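Local coordinates for rubisco operon transcriptional regulator (Synechocystis sp., PDB 5Y2W), which probably represses transcription of carbon-metabolism genes as a LysR-type regulator whose regulatory domain binds 2-phosphoglycolate, at residues P83-A88 with L173-I178. Sequence-based numbering, arbitrary orientation.
Sequences PLVVIA and LTILDI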
ATOM      1  N   PRO A  83      11.842  -8.517  10.928  1.00 33.64           N
ATOM      2  CA  PRO A  83      12.351  -9.684  10.224  1.00 39.44           C
ATOM      3  C   PRO A  83      11.657  -9.888   8.856  1.00 35.91           C
ATOM      4  O   PRO A  83      10.418  -9.849   8.778  1.00 35.48           O
ATOM      5  CB  PRO A  83      12.014 -10.822  11.153  1.00 35.68           C
ATOM      6  CG  PRO A  83      10.796 -10.392  11.853  1.00 35.31           C
ATOM      7  CD  PRO A  83      10.834  -8.876  11.922  1.00 36.38           C
ATOM      8  N   LEU A  84      12.476 -10.068   7.815  1.00 34.35           N
ATOM      9  CA  LEU A  84      12.005 -10.399   6.473  1.00 37.71           C
ATOM     10  C   LEU A  84      11.985 -11.921   6.274  1.00 36.85           C
ATOM     11  O   LEU A  84      12.973 -12.616   6.545  1.00 36.96           O
ATOM     12  CB  LEU A  84      12.944  -9.812   5.453  1.00 36.17           C
ATOM     13  CG  LEU A  84      13.247  -8.320   5.523  1.00 36.63           C
ATOM     14  CD1 LEU A  84      13.994  -7.910   4.253  1.00 37.68           C
ATOM     15  CD2 LEU A  84      12.029  -7.436   5.683  1.00 33.51           C
ATOM     16  N   VAL A  85      10.872 -12.457   5.831  1.00 37.35           N
ATOM     17  CA  VAL A  85      10.757 -13.904   5.754  1.00 36.28           C
ATOM     18  C   VAL A  85      10.313 -14.347   4.367  1.00 40.57           C
ATOM     19  O   VAL A  85       9.721 -13.567   3.610  1.00 34.46           O
ATOM     20  CB  VAL A  85       9.760 -14.445   6.817  1.00 37.68           C
ATOM     21  CG1 VAL A  85      10.287 -14.265   8.232  1.00 36.21           C
ATOM     22  CG2 VAL A  85       8.381 -13.785   6.688  1.00 38.22           C
ATOM     23  N   VAL A  86      10.555 -15.634   4.091  1.00 39.77           N
ATOM     24  CA  VAL A  86      10.078 -16.272   2.880  1.00 41.82           C
ATOM     25  C   VAL A  86       8.604 -16.690   2.991  1.00 41.13           C
ATOM     26  O   VAL A  86       8.219 -17.460   3.856  1.00 40.70           O
ATOM     27  CB  VAL A  86      10.968 -17.470   2.476  1.00 42.24           C
ATOM     28  CG1 VAL A  86      10.453 -18.113   1.207  1.00 40.41           C
ATOM     29  CG2 VAL A  86      12.410 -17.008   2.247  1.00 39.93           C
ATOM     30  N   ILE A  87       7.796 -16.186   2.066  1.00 36.74           N
ATOM     31  CA  ILE A  87       6.404 -16.469   2.051  1.00 39.80           C
ATOM     32  C   ILE A  87       6.050 -17.228   0.804  1.00 38.93           C
ATOM     33  O   ILE A  87       6.507 -16.901  -0.297  1.00 36.90           O
ATOM     34  CB  ILE A  87       5.600 -15.176   2.102  1.00 42.55           C
ATOM     35  CG1 ILE A  87       5.937 -14.434   3.415  1.00 43.31           C
ATOM     36  CG2 ILE A  87       4.094 -15.491   2.034  1.00 45.08           C
ATOM     37  CD1 ILE A  87       5.570 -12.983   3.381  1.00 43.18           C
ATOM     38  N   ALA A  88       5.224 -18.241   0.991  1.00 41.17           N
ATOM     39  CA  ALA A  88       4.709 -19.003  -0.124  1.00 41.49           C
ATOM     40  C   ALA A  88       3.233 -19.297   0.094  1.00 43.19           C
ATOM     41  O   ALA A  88       2.630 -18.909   1.108  1.00 41.36           O
ATOM     42  CB  ALA A  88       5.480 -20.302  -0.283  1.00 41.15           C
ATOM     43  N   LEU A 173      -1.320 -18.099   2.896  1.00 48.57           N
ATOM     44  CA  LEU A 173       0.085 -17.768   2.948  1.00 47.85           C
ATOM     45  C   LEU A 173       0.755 -18.488   4.079  1.00 44.99           C
ATOM     46  O   LEU A 173       0.166 -18.738   5.069  1.00 38.97           O
ATOM     47  CB  LEU A 173       0.276 -16.279   3.171  1.00 42.14           C
ATOM     48  CG  LEU A 173      -0.426 -15.434   2.160  1.00 42.27           C
ATOM     49  CD1 LEU A 173      -0.001 -14.004   2.476  1.00 44.48           C
ATOM     50  CD2 LEU A 173      -0.036 -15.876   0.748  1.00 42.96           C
ATOM     51  N   THR A 174       2.026 -18.783   3.909  1.00 45.95           N
ATOM     52  CA  THR A 174       2.749 -19.540   4.884  1.00 45.75           C
ATOM     53  C   THR A 174       4.197 -19.086   4.814  1.00 44.33           C
ATOM     54  O   THR A 174       4.672 -18.669   3.742  1.00 45.66           O
ATOM     55  CB  THR A 174       2.617 -21.063   4.562  1.00 45.74           C
ATOM     56  OG1 THR A 174       3.177 -21.810   5.616  1.00 44.92           O
ATOM     57  CG2 THR A 174       3.396 -21.447   3.310  1.00 44.95           C
ATOM     58  N   ILE A 175       4.888 -19.171   5.935  1.00 43.62           N
ATOM     59  CA  ILE A 175       6.324 -18.888   5.999  1.00 43.57           C
ATOM     60  C   ILE A 175       7.094 -20.167   5.749  1.00 46.47           C
ATOM     61  O   ILE A 175       6.868 -21.166   6.438  1.00 41.29           O
ATOM     62  CB  ILE A 175       6.729 -18.289   7.350  1.00 43.29           C
ATOM     63  CG1 ILE A 175       6.158 -16.881   7.454  1.00 48.41           C
ATOM     64  CG2 ILE A 175       8.225 -18.195   7.469  1.00 45.16           C
ATOM     65  CD1 ILE A 175       6.024 -16.359   8.864  1.00 49.82           C
ATOM     66  N   LEU A 176       7.968 -20.153   4.735  1.00 42.70           N
ATOM     67  CA  LEU A 176       8.881 -21.256   4.529  1.00 40.96           C
ATOM     68  C   LEU A 176      10.133 -21.083   5.420  1.00 43.86           C
ATOM     69  O   LEU A 176      10.798 -20.012   5.427  1.00 44.81           O
ATOM     70  CB  LEU A 176       9.284 -21.333   3.080  1.00 37.04           C
ATOM     71  CG  LEU A 176       8.148 -21.558   2.056  1.00 42.23           C
ATOM     72  CD1 LEU A 176       8.774 -21.671   0.679  1.00 44.75           C
ATOM     73  CD2 LEU A 176       7.338 -22.805   2.381  1.00 42.61           C
ATOM     74  N   ASP A 177      10.464 -22.147   6.145  1.00 44.79           N
ATOM     75  CA  ASP A 177      11.590 -22.140   7.134  1.00 43.60           C
ATOM     76  C   ASP A 177      12.903 -22.378   6.444  1.00 36.84           C
ATOM     77  O   ASP A 177      13.499 -23.439   6.577  1.00 45.09           O
ATOM     78  CB  ASP A 177      11.360 -23.221   8.221  1.00 45.83           C
ATOM     79  CG  ASP A 177      12.462 -23.220   9.307  1.00 50.14           C
ATOM     80  OD1 ASP A 177      13.065 -22.150   9.601  1.00 54.48           O
ATOM     81  OD2 ASP A 177      12.740 -24.301   9.864  1.00 52.77           O
ATOM     82  N   ILE A 178      13.310 -21.396   5.668  1.00 37.81           N
ATOM     83  CA  ILE A 178      14.471 -21.450   4.858  1.00 39.18           C
ATOM     84  C   ILE A 178      15.638 -20.954   5.683  1.00 42.20           C
ATOM     85  O   ILE A 178      15.470 -19.987   6.411  1.00 46.89           O
ATOM     86  CB  ILE A 178      14.380 -20.487   3.665  1.00 37.52           C
ATOM     87  CG1 ILE A 178      13.083 -20.648   2.885  1.00 45.79           C
ATOM     88  CG2 ILE A 178      15.609 -20.644   2.780  1.00 40.49           C
ATOM     89  CD1 ILE A 178      12.823 -22.015   2.284  1.00 46.91           C
TER
HETATM   90  O   HOH W   1      11.543 -17.576   5.935  1.00 34.51           O
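With CG1 anti to its backbone N (chi1 -180°), V86 presents that methyl to L176, where it lies 3.9 Å from L176 CB; its other branch, CG2, lies beside its own N and meets I178 CG1 at 3.8 Å, the V86 and I178 side chains crossing at about a right angle. L176 has CG anti to its own carbonyl carbon, which sets CG against A88 CB; L176 CD1 also touches A88 CB, at 3.7 Å. V86, A88, L176 and I178 thus form one apolar cluster. I87 and I175 point to the other face of the sheet. V85 CG2 touches I175 CG1 at 3.9 Å, and I87 CG2 lies 4.1 Å from L173 CB, the latter two side chains crossing obliquely. The backbones pair antiparallel, strand 84-88 running at 131° to strand 173-176. A88 and T174 bond reciprocally: A88 N gives T174 O a nearly straight bond of 2.8 Å, while T174 N to A88 O is more bent (140° at the hydrogen). L176 N bonds to V86 O, but V86 N and L176 O lie 4.6 Å apart, too far for a direct bond; a water spans them, accepting from V86 N and donating to L176 O. Strand 173-176 is an outer strand of a three-stranded antiparallel sheet whose middle strand, 81-89, also pairs with 157-160. I87 and L173 both pack on I150 of helix 143-151, within the LysR substrate-binding domain, and the side chain of V85 is about 11 Å from the bound 2-phosphoglycolate. Three direct amide bonds therefore join the strands, the water replaces a fourth, and methyl packing carries the contact on to I178.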